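PDB 6T7J: carbon monoxide dehydrogenase from Thermococcus sp. AM4, which probably catalyses the ferredoxin-dependent oxidation of carbon monoxide to carbon dioxide, its active-site cluster being nickel-free in this as-isolated preparation. Local coordinates for residues S101-D106 / G268-L273; E109-V114 / S238-G243; Q120-T125 / F376-A381; I337-Q342 / V359-P364. All coordinates share one frame; numbering follows the deposited sequence.

Overall arrangement
Interactions 1 and 2 share helix 81-115, their centres about 11 Å apart, and the loop after that helix supplies one side of interaction 3, centred about 9 Å from interaction 2. Along the chain interaction 2 is nested within the loop closed by interaction 1, and interaction 4 within that of interaction 3; interaction 3 alternates with both 1 and 2. The parallel sheet holding strands 261-268, 336-339 and 358-361 links interactions 1 and 4, whose centres are about 12 Å apart. Ile-272 packs on the helices of interaction 2, and its carbonyl bonds to Tyr-122 of interaction 3. Together the contacts join a helical region to a Rossmann-like sheet whose strand ends approach the broken cluster.

Interaction 1 (S101-D106 / G268-L273); sequences SDHARD and GHNPIL. With MSK (Broken Fe4S4 cluster), chain F.
The imidazole of His-103, on helix 81-115, lies against the turn from His-269 to Pro-271, where strand 261-268 of a Rossmann-like parallel sheet gives way to helix 271-281. Its CG is anti to the backbone N (chi1 -173°), which carries the ring out toward the 268-273 segment. The outer corner of the ring does much of the touching: His-103 NE2 is 3.3 Å from His-269 O, while His-103 CE1 meets Pro-271 CD at 3.7 Å, the proline carbon lying at the ring edge and near its plane. Beside them the Asn-270 amide is turned 48° from the imidazole, with its ND2 3.6 Å from His-103 ND1. An alanine in place of His-103 would probably open a gap beside Asn-270 and Pro-271 and leave the turn that carries His-269 less closely packed.

Asn-270 is the N-cap of helix 271-281. Its OD1 accepts a weak but nearly straight bond from Ile-272 N (3.3 Å, 170°), while ND2 faces the other way, 3.4 Å from Asp-106 CB. That nitrogen is also hydrogen-bonded to Tyr-341 OH, which Asp-106 OD2 engages as well; the same carboxylate oxygen forms a salt bridge with Lys-365. The side chain before it in the turn reaches the metal site: His-269 NE2 binds an iron of the broken cluster, FE1, at 2.2 Å, and Cys-305 SG is a further protein ligand of that iron.

Interaction 2 (E109-V114 / S238-G243); sequences EVFKGV and SDILFG
Phe-111 brings the CE1 corner of its ring to within 4.0 Å of Ile-240 CG2, and the two side chains cross obliquely. A second ring, that of Phe-242, belongs to the same segment as its neighbour Leu-241, whose CB sits over the centre of one of its faces, 4.0 Å above the plane.

Between the two aromatic residues Leu-241 reaches across to helix 81-115 and divides its branches between several partners. Its CG is anti to the carbonyl carbon (chi1 -83°). From there CD1 touches Phe-111 CB at 4.0 Å and lies 4.4 Å from Val-110 CG1. The other methyl, Leu-241 CD2, meets Val-114 CG2 at 4.1 Å, the leucine and valine sliding past each other in opposite directions. The meeting is wholly apolar, and the side chains that carry it are buried. The local helix axes approach to 10.7 Å and cross at 45°. Helix 212-242 stops just beyond the contact, where Gly-243 takes a positive phi of 101° while its N still bonds to Asp-239 O at 2.7 Å.

Other helices close in on this pair. Phe-111 also packs on Ala-150, Leu-153 and Ala-154 of helix 146-162, and both Phe-111 and Ile-240 touch helix 127-136 through Leu-130 and Leu-133 respectively. On the Val-110 and Phe-242 side, Ile-272 of helix 271-281 fits against both residues and connects this helical cluster with the first helix after strand 261-268.

Interaction 3 (Q120-T125 / F376-A381); sequences QYYKLT and FNAEKA
The hydroxyl of Tyr-122 is hydrogen-bonded to the carbonyl of Ile-272 and pressed by carbon from the 376-381 loop. Tyr-122 and Phe-376 reach toward each other tip to tip: Tyr-122 OH lies at the edge of the phenylalanine ring, in its plane, 3.6 Å from Phe-376 CE2. The methyl of Ala-381 comes within 3.7 Å of the same Tyr-122 OH. Lower on the ring, Tyr-122 CE2 touches Ala-378 CB at 4.1 Å.

Tyr-121 meets the same loop at its type I beta turn, Ala-378 to Ala-381, whose ends Tyr-122 also touches; Ala-381 N closes it on Ala-378 O at 3.2 Å. The Tyr-121 CG is anti to the carbonyl carbon (chi1 -75°), and the CD2-CE2 edge of the ring faces the turn, with CE2 3.5 Å from Glu-379 O, which lies in the ring plane. An alanine here would probably leave the turn without this aromatic neighbour and uncover the Glu-379 carbonyl.

Within the turn, Lys-380 is the N-cap of helix 381-395, whose first turn also touches Tyr-121. Tyr-122 additionally packs on Val-110 and Val-114 of helix 81-115 and makes a cation-pi contact with Lys-276 of helix 271-281, so the two loops meet where these three helices come together.

Interaction 4 (I337-Q342 / V359-P364); sequences IIVDYQ and VITTEP
Ile-360 sits opposite Ile-338 in a parallel ladder and is hydrogen-bonded to Ile-337 and Val-339 on either side of it; the two strands belong to a beta-alpha-beta crossover whose connection holds helix 347-352, within a Rossmann-like sheet. Ile-360 N donates to Ile-337 O at 2.9 Å, and its carbonyl O accepts from Val-339 N, also at 2.9 Å and almost straight (174°).

Past the strand ends the ladder continues through a side chain. Val-339 O accepts from Thr-362 OG1 at 3.1 Å, the hydroxyl sitting above the carbonyl plane (38° out of it), and takes a further, weak bond from Thr-362 N. In the loop that follows Val-339, the Asp-340 carboxylate takes up several backbone N-H groups: OD1 bonds to His-269 N and also accepts from Tyr-341 N, and OD2 bonds to Asn-270 N. Thr-361 OG1 is satisfied by His-373 ND1.

Apolar contacts run along both faces of the pair. Ile-338 and Ile-360 lie side by side on one, with their CD1 atoms 3.6 Å apart; on the other, Ile-337 CG2 meets Val-359 CG2 at 3.7 Å. Farther on, Glu-363 bends its chain beside Tyr-341 while OE2 forms a salt bridge with Lys-365. Ring and carboxylate planes stand 61° apart, and Glu-363 CG touches Tyr-341 CD2 at 3.5 Å.

Interaction 1 (S101-D106 / G268-L273)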
loop_
_atom_site.group_PDB
_atom_site.type_symbol
_atom_site.label_atom_id
_atom_site.label_comp_id
_atom_site.label_asym_id
_atom_site.label_seq_id
_atom_site.Cartn_x
_atom_site.Cartn_y
_atom_site.Cartn_z
ATOM N N SER A 101 1.669 10.251 -6.010
ATOM C CA SER A 101 1.153 11.100 -4.946
ATOM C C SER A 101 2.275 11.681 -4.096
ATOM O O SER A 101 2.202 12.841 -3.687
ATOM C CB SER A 101 0.188 10.312 -4.071
ATOM O OG SER A 101 0.075 10.934 -2.806
ATOM N N ASP A 102 3.311 10.892 -3.808
ATOM C CA ASP A 102 4.440 11.421 -3.045
ATOM C C ASP A 102 5.211 12.456 -3.859
ATOM O O ASP A 102 5.678 13.467 -3.312
ATOM C CB ASP A 102 5.357 10.281 -2.605
ATOM C CG ASP A 102 5.274 10.009 -1.110
ATOM O OD1 ASP A 102 4.410 10.614 -0.439
ATOM O OD2 ASP A 102 6.075 9.194 -0.605
ATOM N N HIS A 103 5.356 12.216 -5.166
ATOM C CA HIS A 103 5.896 13.237 -6.064
ATOM C C HIS A 103 5.111 14.545 -5.938
ATOM O O HIS A 103 5.681 15.625 -5.682
ATOM C CB HIS A 103 5.854 12.685 -7.494
ATOM C CG HIS A 103 6.521 13.547 -8.521
ATOM N ND1 HIS A 103 6.930 14.838 -8.273
ATOM C CD2 HIS A 103 6.835 13.295 -9.814
ATOM C CE1 HIS A 103 7.473 15.344 -9.367
ATOM N NE2 HIS A 103 7.428 14.427 -10.316
ATOM N N ALA A 104 3.789 14.456 -6.106
ATOM C CA ALA A 104 2.938 15.634 -5.986
ATOM C C ALA A 104 3.056 16.269 -4.607
ATOM O O ALA A 104 3.005 17.494 -4.479
ATOM C CB ALA A 104 1.487 15.262 -6.277
ATOM N N ARG A 105 3.211 15.453 -3.564
ATOM C CA ARG A 105 3.279 15.976 -2.202
ATOM C C ARG A 105 4.541 16.795 -1.988
ATOM O O ARG A 105 4.503 17.848 -1.340
ATOM C CB ARG A 105 3.211 14.826 -1.196
ATOM C CG ARG A 105 2.801 15.241 0.209
ATOM C CD ARG A 105 3.158 14.168 1.226
ATOM N NE ARG A 105 2.925 12.820 0.715
ATOM C CZ ARG A 105 1.805 12.130 0.905
ATOM N NH1 ARG A 105 1.681 10.910 0.402
ATOM N NH2 ARG A 105 0.805 12.657 1.597
ATOM N N ASP A 106 5.673 16.328 -2.519
ATOM C CA ASP A 106 6.900 17.113 -2.423
ATOM C C ASP A 106 6.764 18.438 -3.169
ATOM O O ASP A 106 7.169 19.501 -2.658
ATOM C CB ASP A 106 8.081 16.305 -2.959
ATOM C CG ASP A 106 8.454 15.151 -2.046
ATOM O OD1 ASP A 106 8.110 15.210 -0.845
ATOM O OD2 ASP A 106 9.086 14.187 -2.526
ATOM N N GLY A 268 15.808 10.500 -12.478
ATOM C CA GLY A 268 14.755 10.439 -11.485
ATOM C C GLY A 268 13.436 11.026 -11.943
ATOM O O GLY A 268 12.981 10.724 -13.051
ATOM N N HIS A 269 12.810 11.869 -11.118
ATOM C CA HIS A 269 11.444 12.286 -11.419
ATOM C C HIS A 269 11.088 13.702 -10.971
ATOM O O HIS A 269 10.401 14.421 -11.702
ATOM C CB HIS A 269 10.461 11.289 -10.800
ATOM C CG HIS A 269 10.201 10.096 -11.664
ATOM N ND1 HIS A 269 11.120 9.081 -11.827
ATOM C CD2 HIS A 269 9.134 9.763 -12.427
ATOM C CE1 HIS A 269 10.628 8.171 -12.649
ATOM N NE2 HIS A 269 9.423 8.561 -13.028
ATOM N N ASN A 270 11.522 14.119 -9.781
ATOM C CA ASN A 270 11.082 15.400 -9.235
ATOM C C ASN A 270 11.962 16.530 -9.751
ATOM O O ASN A 270 13.178 16.508 -9.518
ATOM C CB ASN A 270 11.103 15.379 -7.718
ATOM C CG ASN A 270 10.095 16.335 -7.117
ATOM O OD1 ASN A 270 9.873 17.419 -7.647
ATOM N ND2 ASN A 270 9.467 15.933 -6.019
ATOM N N PRO A 271 11.401 17.535 -10.435
ATOM C CA PRO A 271 12.229 18.624 -10.973
ATOM C C PRO A 271 12.670 19.654 -9.946
ATOM O O PRO A 271 13.499 20.511 -10.287
ATOM C CB PRO A 271 11.312 19.265 -12.023
ATOM C CG PRO A 271 9.939 19.016 -11.504
ATOM C CD PRO A 271 9.987 17.666 -10.833
ATOM N N ILE A 272 12.152 19.598 -8.711
ATOM C CA ILE A 272 12.594 20.517 -7.662
ATOM C C ILE A 272 14.109 20.474 -7.534
ATOM O O ILE A 272 14.760 21.493 -7.269
ATOM C CB ILE A 272 11.916 20.179 -6.317
ATOM C CG1 ILE A 272 10.390 20.083 -6.436
ATOM C CG2 ILE A 272 12.294 21.198 -5.248
ATOM C CD1 ILE A 272 9.744 21.051 -7.392
ATOM N N LEU A 273 14.692 19.294 -7.732
ATOM C CA LEU A 273 16.133 19.092 -7.663
ATOM C C LEU A 273 16.813 19.340 -9.006
ATOM O O LEU A 273 17.845 20.020 -9.067
ATOM C CB LEU A 273 16.427 17.669 -7.177
ATOM C CG LEU A 273 17.837 17.133 -7.427
ATOM C CD1 LEU A 273 18.805 17.714 -6.408
ATOM C CD2 LEU A 273 17.850 15.611 -7.385
HETATM S S1 MSK F . 10.699 7.004 -15.806
HETATM S S3 MSK F . 7.909 5.081 -15.047
HETATM S S4 MSK F . 10.550 3.628 -16.689
HETATM S S5 MSK F . 8.587 6.135 -18.025
HETATM FE FE1 MSK F . 8.945 8.267 -15.149
HETATM FE FE2 MSK F . 10.586 5.590 -17.651
HETATM FE FE3 MSK F . 8.430 4.051 -16.950
HETATM FE FE4 MSK F . 10.130 4.944 -15.040
#

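Interaction 2 (E109-V114 / S238-G243)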
loop_
_atom_site.group_PDB
_atom_site.type_symbol
_atom_site.label_atom_id
_atom_site.label_comp_id
_atom_site.label_asym_id
_atom_site.label_seq_id
_atom_site.Cartn_x
_atom_site.Cartn_y
_atom_site.Cartn_z
ATOM N N GLU A 109 4.660 20.733 -1.092
ATOM C CA GLU A 109 5.422 21.302 0.016
ATOM C C GLU A 109 6.240 22.503 -0.445
ATOM O O GLU A 109 6.218 23.566 0.191
ATOM C CB GLU A 109 6.328 20.234 0.632
ATOM C CG GLU A 109 5.583 19.184 1.447
ATOM C CD GLU A 109 6.410 17.930 1.693
ATOM O OE1 GLU A 109 7.657 18.007 1.612
ATOM O OE2 GLU A 109 5.811 16.867 1.966
ATOM N N VAL A 110 6.958 22.358 -1.563
ATOM C CA VAL A 110 7.765 23.479 -2.051
ATOM C C VAL A 110 6.876 24.659 -2.450
ATOM O O VAL A 110 7.189 25.823 -2.161
ATOM C CB VAL A 110 8.670 23.031 -3.214
ATOM C CG1 VAL A 110 9.413 24.227 -3.798
ATOM C CG2 VAL A 110 9.654 21.977 -2.734
ATOM N N PHE A 111 5.749 24.377 -3.110
ATOM C CA PHE A 111 4.851 25.440 -3.554
ATOM C C PHE A 111 4.251 26.190 -2.370
ATOM O O PHE A 111 4.112 27.420 -2.406
ATOM C CB PHE A 111 3.755 24.839 -4.436
ATOM C CG PHE A 111 2.633 25.783 -4.755
ATOM C CD1 PHE A 111 2.844 26.889 -5.559
ATOM C CD2 PHE A 111 1.359 25.549 -4.266
ATOM C CE1 PHE A 111 1.807 27.748 -5.859
ATOM C CE2 PHE A 111 0.319 26.406 -4.564
ATOM C CZ PHE A 111 0.544 27.508 -5.360
ATOM N N LYS A 112 3.897 25.468 -1.306
ATOM C CA LYS A 112 3.371 26.111 -0.108
ATOM C C LYS A 112 4.445 26.934 0.590
ATOM O O LYS A 112 4.164 28.024 1.099
ATOM C CB LYS A 112 2.797 25.058 0.840
ATOM C CG LYS A 112 2.060 25.630 2.037
ATOM C CD LYS A 112 2.095 24.666 3.211
ATOM C CE LYS A 112 1.306 25.203 4.396
ATOM N NZ LYS A 112 1.594 24.440 5.645
ATOM N N GLY A 113 5.679 26.428 0.627
ATOM C CA GLY A 113 6.766 27.216 1.180
ATOM C C GLY A 113 7.006 28.502 0.413
ATOM O O GLY A 113 7.372 29.522 1.002
ATOM N N VAL A 114 6.806 28.472 -0.906
ATOM C CA VAL A 114 6.939 29.698 -1.690
ATOM C C VAL A 114 5.746 30.623 -1.463
ATOM O O VAL A 114 5.893 31.852 -1.464
ATOM C CB VAL A 114 7.125 29.357 -3.179
ATOM C CG1 VAL A 114 7.094 30.615 -4.036
ATOM C CG2 VAL A 114 8.429 28.627 -3.369
ATOM N N SER A 238 4.243 22.129 -10.994
ATOM C CA SER A 238 5.534 22.234 -11.665
ATOM C C SER A 238 5.508 23.333 -12.718
ATOM O O SER A 238 6.488 24.067 -12.882
ATOM C CB SER A 238 5.914 20.894 -12.291
ATOM O OG SER A 238 5.678 19.826 -11.391
ATOM N N ASP A 239 4.386 23.466 -13.434
ATOM C CA ASP A 239 4.252 24.558 -14.393
ATOM C C ASP A 239 4.225 25.910 -13.691
ATOM O O ASP A 239 4.883 26.860 -14.134
ATOM C CB ASP A 239 2.990 24.368 -15.235
ATOM C CG ASP A 239 3.127 23.250 -16.250
ATOM O OD1 ASP A 239 4.238 22.692 -16.377
ATOM O OD2 ASP A 239 2.123 22.929 -16.921
ATOM N N ILE A 240 3.472 26.017 -12.594
ATOM C CA ILE A 240 3.372 27.284 -11.872
ATOM C C ILE A 240 4.734 27.702 -11.327
ATOM O O ILE A 240 5.086 28.889 -11.336
ATOM C CB ILE A 240 2.319 27.173 -10.753
ATOM C CG1 ILE A 240 0.908 27.167 -11.348
ATOM C CG2 ILE A 240 2.470 28.304 -9.740
ATOM C CD1 ILE A 240 -0.133 26.558 -10.438
ATOM N N LEU A 241 5.530 26.735 -10.865
ATOM C CA LEU A 241 6.803 27.057 -10.228
ATOM C C LEU A 241 7.916 27.288 -11.244
ATOM O O LEU A 241 8.728 28.202 -11.072
ATOM C CB LEU A 241 7.200 25.942 -9.256
ATOM C CG LEU A 241 6.588 25.966 -7.850
ATOM C CD1 LEU A 241 6.646 24.582 -7.216
ATOM C CD2 LEU A 241 7.289 26.988 -6.966
ATOM N N PHE A 242 7.979 26.478 -12.303
ATOM C CA PHE A 242 9.105 26.511 -13.232
ATOM C C PHE A 242 8.713 26.908 -14.650
ATOM O O PHE A 242 9.565 26.877 -15.545
ATOM C CB PHE A 242 9.810 25.152 -13.261
ATOM C CG PHE A 242 10.177 24.634 -11.905
ATOM C CD1 PHE A 242 11.069 25.326 -11.102
ATOM C CD2 PHE A 242 9.627 23.457 -11.429
ATOM C CE1 PHE A 242 11.407 24.853 -9.852
ATOM C CE2 PHE A 242 9.960 22.981 -10.182
ATOM C CZ PHE A 242 10.852 23.680 -9.390
ATOM N N GLY A 243 7.455 27.275 -14.884
ATOM C CA GLY A 243 7.042 27.711 -16.203
ATOM C C GLY A 243 6.305 26.644 -16.986
ATOM O O GLY A 243 6.685 25.470 -16.959
#

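Interaction 3 (Q120-T125 / F376-A381)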
loop_
_atom_site.group_PDB
_atom_site.type_symbol
_atom_site.label_atom_id
_atom_site.label_comp_id
_atom_site.label_asym_id
_atom_site.label_seq_id
_atom_site.Cartn_x
_atom_site.Cartn_y
_atom_site.Cartn_z
ATOM N N GLN A 120 12.807 31.166 -0.930
ATOM C CA GLN A 120 13.041 32.247 -1.880
ATOM C C GLN A 120 13.893 31.826 -3.069
ATOM O O GLN A 120 14.109 32.646 -3.969
ATOM C CB GLN A 120 13.685 33.441 -1.175
ATOM C CG GLN A 120 13.008 33.829 0.127
ATOM C CD GLN A 120 12.391 35.215 0.075
ATOM O OE1 GLN A 120 13.099 36.222 0.038
ATOM N NE2 GLN A 120 11.065 35.270 0.067
ATOM N N TYR A 121 14.384 30.589 -3.108
ATOM C CA TYR A 121 15.033 30.079 -4.309
ATOM C C TYR A 121 14.035 29.603 -5.355
ATOM O O TYR A 121 14.452 29.143 -6.422
ATOM C CB TYR A 121 15.992 28.940 -3.955
ATOM C CG TYR A 121 17.269 29.404 -3.300
ATOM C CD1 TYR A 121 18.113 30.304 -3.938
ATOM C CD2 TYR A 121 17.632 28.946 -2.040
ATOM C CE1 TYR A 121 19.284 30.733 -3.340
ATOM C CE2 TYR A 121 18.800 29.368 -1.434
ATOM C CZ TYR A 121 19.622 30.262 -2.088
ATOM O OH TYR A 121 20.786 30.684 -1.489
ATOM N N TYR A 122 12.737 29.705 -5.081
ATOM C CA TYR A 122 11.700 29.282 -6.008
ATOM C C TYR A 122 10.670 30.392 -6.162
ATOM O O TYR A 122 10.316 31.066 -5.189
ATOM C CB TYR A 122 11.028 27.989 -5.536
ATOM C CG TYR A 122 11.966 26.805 -5.487
ATOM C CD1 TYR A 122 12.125 25.979 -6.591
ATOM C CD2 TYR A 122 12.698 26.519 -4.342
ATOM C CE1 TYR A 122 12.985 24.899 -6.557
ATOM C CE2 TYR A 122 13.560 25.439 -4.297
ATOM C CZ TYR A 122 13.699 24.632 -5.409
ATOM O OH TYR A 122 14.554 23.554 -5.375
ATOM N N LYS A 123 10.197 30.573 -7.390
ATOM C CA LYS A 123 9.317 31.666 -7.768
ATOM C C LYS A 123 7.917 31.147 -8.063
ATOM O O LYS A 123 7.679 29.943 -8.191
ATOM C CB LYS A 123 9.861 32.398 -9.005
ATOM C CG LYS A 123 11.042 33.319 -8.746
ATOM C CD LYS A 123 12.356 32.687 -9.186
ATOM C CE LYS A 123 13.464 32.963 -8.180
ATOM N NZ LYS A 123 14.709 32.212 -8.509
ATOM N N LEU A 124 6.981 32.085 -8.160
ATOM C CA LEU A 124 5.705 31.862 -8.831
ATOM C C LEU A 124 5.862 32.470 -10.220
ATOM O O LEU A 124 5.706 33.680 -10.398
ATOM C CB LEU A 124 4.551 32.490 -8.059
ATOM C CG LEU A 124 4.226 31.903 -6.685
ATOM C CD1 LEU A 124 3.134 32.716 -6.006
ATOM C CD2 LEU A 124 3.815 30.444 -6.808
ATOM N N THR A 125 6.203 31.634 -11.201
ATOM C CA THR A 125 6.531 32.136 -12.530
ATOM C C THR A 125 5.330 32.190 -13.464
ATOM O O THR A 125 5.275 33.065 -14.336
ATOM C CB THR A 125 7.630 31.282 -13.167
ATOM O OG1 THR A 125 7.109 29.984 -13.477
ATOM C CG2 THR A 125 8.808 31.137 -12.219
ATOM N N PHE A 376 18.913 16.770 -0.310
ATOM C CA PHE A 376 18.449 18.034 -0.858
ATOM C C PHE A 376 17.272 18.558 -0.049
ATOM O O PHE A 376 16.395 17.793 0.365
ATOM C CB PHE A 376 18.044 17.857 -2.323
ATOM C CG PHE A 376 17.813 19.147 -3.056
ATOM C CD1 PHE A 376 18.877 19.857 -3.590
ATOM C CD2 PHE A 376 16.531 19.643 -3.223
ATOM C CE1 PHE A 376 18.666 21.040 -4.274
ATOM C CE2 PHE A 376 16.313 20.827 -3.904
ATOM C CZ PHE A 376 17.383 21.523 -4.432
ATOM N N ASN A 377 17.264 19.868 0.182
ATOM C CA ASN A 377 16.149 20.543 0.828
ATOM C C ASN A 377 15.943 21.892 0.157
ATOM O O ASN A 377 16.885 22.484 -0.377
ATOM C CB ASN A 377 16.377 20.714 2.337
ATOM C CG ASN A 377 17.448 21.735 2.653
ATOM O OD1 ASN A 377 18.455 21.832 1.955
ATOM N ND2 ASN A 377 17.236 22.505 3.716
ATOM N N ALA A 378 14.700 22.373 0.190
ATOM C CA ALA A 378 14.341 23.547 -0.601
ATOM C C ALA A 378 15.031 24.809 -0.093
ATOM O O ALA A 378 15.452 25.653 -0.893
ATOM C CB ALA A 378 12.823 23.729 -0.604
ATOM N N GLU A 379 15.166 24.954 1.228
ATOM C CA GLU A 379 15.614 26.227 1.785
ATOM C C GLU A 379 17.069 26.531 1.446
ATOM O O GLU A 379 17.426 27.702 1.269
ATOM C CB GLU A 379 15.409 26.243 3.299
ATOM C CG GLU A 379 15.099 27.627 3.852
ATOM C CD GLU A 379 15.026 27.650 5.365
ATOM O OE1 GLU A 379 13.971 27.269 5.916
ATOM O OE2 GLU A 379 16.024 28.051 6.002
ATOM N N LYS A 380 17.918 25.511 1.354
ATOM C CA LYS A 380 19.323 25.680 0.989
ATOM C C LYS A 380 19.607 25.091 -0.390
ATOM O O LYS A 380 20.689 24.561 -0.645
ATOM C CB LYS A 380 20.237 25.049 2.037
ATOM C CG LYS A 380 20.130 25.676 3.421
ATOM C CD LYS A 380 20.727 27.076 3.445
ATOM C CE LYS A 380 20.456 27.775 4.771
ATOM N NZ LYS A 380 20.958 29.180 4.769
ATOM N N ALA A 381 18.634 25.210 -1.299
ATOM C CA ALA A 381 18.685 24.495 -2.573
ATOM C C ALA A 381 19.928 24.859 -3.377
ATOM O O ALA A 381 20.643 23.976 -3.869
ATOM C CB ALA A 381 17.421 24.790 -3.380
#

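Interaction 4 (I337-Q342 / V359-P364)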
loop_
_atom_site.group_PDB
_atom_site.type_symbol
_atom_site.label_atom_id
_atom_site.label_comp_id
_atom_site.label_asym_id
_atom_site.label_seq_id
_atom_site.Cartn_x
_atom_site.Cartn_y
_atom_site.Cartn_z
ATOM N N ILE A 337 26.026 10.982 -11.417
ATOM C CA ILE A 337 24.603 10.844 -11.706
ATOM C C ILE A 337 23.840 11.174 -10.427
ATOM O O ILE A 337 24.074 10.560 -9.378
ATOM C CB ILE A 337 24.245 9.445 -12.240
ATOM C CG1 ILE A 337 22.734 9.321 -12.452
ATOM C CG2 ILE A 337 24.768 8.342 -11.322
ATOM C CD1 ILE A 337 22.344 8.249 -13.452
ATOM N N ILE A 338 22.948 12.155 -10.517
ATOM C CA ILE A 338 22.221 12.700 -9.376
ATOM C C ILE A 338 20.793 12.185 -9.453
ATOM O O ILE A 338 20.073 12.485 -10.413
ATOM C CB ILE A 338 22.243 14.237 -9.374
ATOM C CG1 ILE A 338 23.608 14.760 -9.829
ATOM C CG2 ILE A 338 21.867 14.781 -8.002
ATOM C CD1 ILE A 338 24.756 14.293 -8.974
ATOM N N VAL A 339 20.376 11.422 -8.443
ATOM C CA VAL A 339 19.076 10.766 -8.459
ATOM C C VAL A 339 18.262 11.203 -7.249
ATOM O O VAL A 339 18.809 11.561 -6.201
ATOM C CB VAL A 339 19.219 9.228 -8.502
ATOM C CG1 VAL A 339 20.027 8.810 -9.722
ATOM C CG2 VAL A 339 19.871 8.714 -7.229
ATOM N N ASP A 340 16.936 11.190 -7.411
ATOM C CA ASP A 340 16.035 11.414 -6.287
ATOM C C ASP A 340 15.271 10.132 -5.963
ATOM O O ASP A 340 15.621 9.435 -5.007
ATOM C CB ASP A 340 15.076 12.581 -6.560
ATOM C CG ASP A 340 14.495 12.562 -7.963
ATOM O OD1 ASP A 340 14.470 11.484 -8.590
ATOM O OD2 ASP A 340 14.048 13.631 -8.433
ATOM N N TYR A 341 14.245 9.796 -6.746
ATOM C CA TYR A 341 13.536 8.542 -6.528
ATOM C C TYR A 341 12.845 8.099 -7.813
ATOM O O TYR A 341 12.779 8.837 -8.799
ATOM C CB TYR A 341 12.528 8.649 -5.374
ATOM C CG TYR A 341 11.637 9.877 -5.363
ATOM C CD1 TYR A 341 10.901 10.247 -6.482
ATOM C CD2 TYR A 341 11.508 10.646 -4.213
ATOM C CE1 TYR A 341 10.079 11.360 -6.460
ATOM C CE2 TYR A 341 10.689 11.758 -4.181
ATOM C CZ TYR A 341 9.978 12.111 -5.307
ATOM O OH TYR A 341 9.164 13.218 -5.274
ATOM N N GLN A 342 12.342 6.859 -7.775
ATOM C CA GLN A 342 11.541 6.224 -8.821
ATOM C C GLN A 342 12.372 5.813 -10.032
ATOM O O GLN A 342 12.984 6.653 -10.701
ATOM C CB GLN A 342 10.382 7.131 -9.245
ATOM C CG GLN A 342 9.303 7.265 -8.183
ATOM C CD GLN A 342 8.259 8.298 -8.540
ATOM O OE1 GLN A 342 7.968 8.519 -9.716
ATOM N NE2 GLN A 342 7.690 8.943 -7.526
ATOM N N VAL A 359 27.395 8.074 -7.710
ATOM C CA VAL A 359 25.939 8.014 -7.654
ATOM C C VAL A 359 25.498 8.817 -6.430
ATOM O O VAL A 359 25.657 8.367 -5.297
ATOM C CB VAL A 359 25.444 6.563 -7.570
ATOM C CG1 VAL A 359 23.946 6.515 -7.271
ATOM C CG2 VAL A 359 25.766 5.812 -8.856
ATOM N N ILE A 360 24.954 10.011 -6.662
ATOM C CA ILE A 360 24.549 10.902 -5.576
ATOM C C ILE A 360 23.046 10.758 -5.378
ATOM O O ILE A 360 22.254 11.150 -6.242
ATOM C CB ILE A 360 24.934 12.362 -5.862
ATOM C CG1 ILE A 360 26.443 12.562 -5.742
ATOM C CG2 ILE A 360 24.230 13.297 -4.896
ATOM C CD1 ILE A 360 27.180 12.485 -7.053
ATOM N N THR A 361 22.648 10.202 -4.236
ATOM C CA THR A 361 21.258 10.236 -3.804
ATOM C C THR A 361 21.011 11.511 -3.005
ATOM O O THR A 361 21.890 11.995 -2.286
ATOM C CB THR A 361 20.907 9.007 -2.960
ATOM O OG1 THR A 361 21.899 8.815 -1.942
ATOM C CG2 THR A 361 20.836 7.761 -3.829
ATOM N N THR A 362 19.803 12.064 -3.148
ATOM C CA THR A 362 19.497 13.380 -2.599
ATOM C C THR A 362 18.188 13.464 -1.825
ATOM O O THR A 362 17.910 14.519 -1.246
ATOM C CB THR A 362 19.446 14.434 -3.718
ATOM O OG1 THR A 362 18.335 14.157 -4.578
ATOM C CG2 THR A 362 20.732 14.430 -4.538
ATOM N N GLU A 363 17.376 12.409 -1.800
ATOM C CA GLU A 363 16.068 12.467 -1.169
ATOM C C GLU A 363 15.968 11.424 -0.062
ATOM O O GLU A 363 16.477 10.308 -0.219
ATOM C CB GLU A 363 14.957 12.241 -2.214
ATOM C CG GLU A 363 13.600 11.848 -1.648
ATOM C CD GLU A 363 12.728 13.045 -1.323
ATOM O OE1 GLU A 363 12.891 14.098 -1.977
ATOM O OE2 GLU A 363 11.881 12.933 -0.410
ATOM N N PRO A 364 15.335 11.753 1.069
ATOM C CA PRO A 364 15.259 10.784 2.178
ATOM C C PRO A 364 14.483 9.517 1.845
ATOM O O PRO A 364 14.591 8.533 2.588
ATOM C CB PRO A 364 14.572 11.581 3.296
ATOM C CG PRO A 364 13.851 12.689 2.587
ATOM C CD PRO A 364 14.734 13.048 1.430
#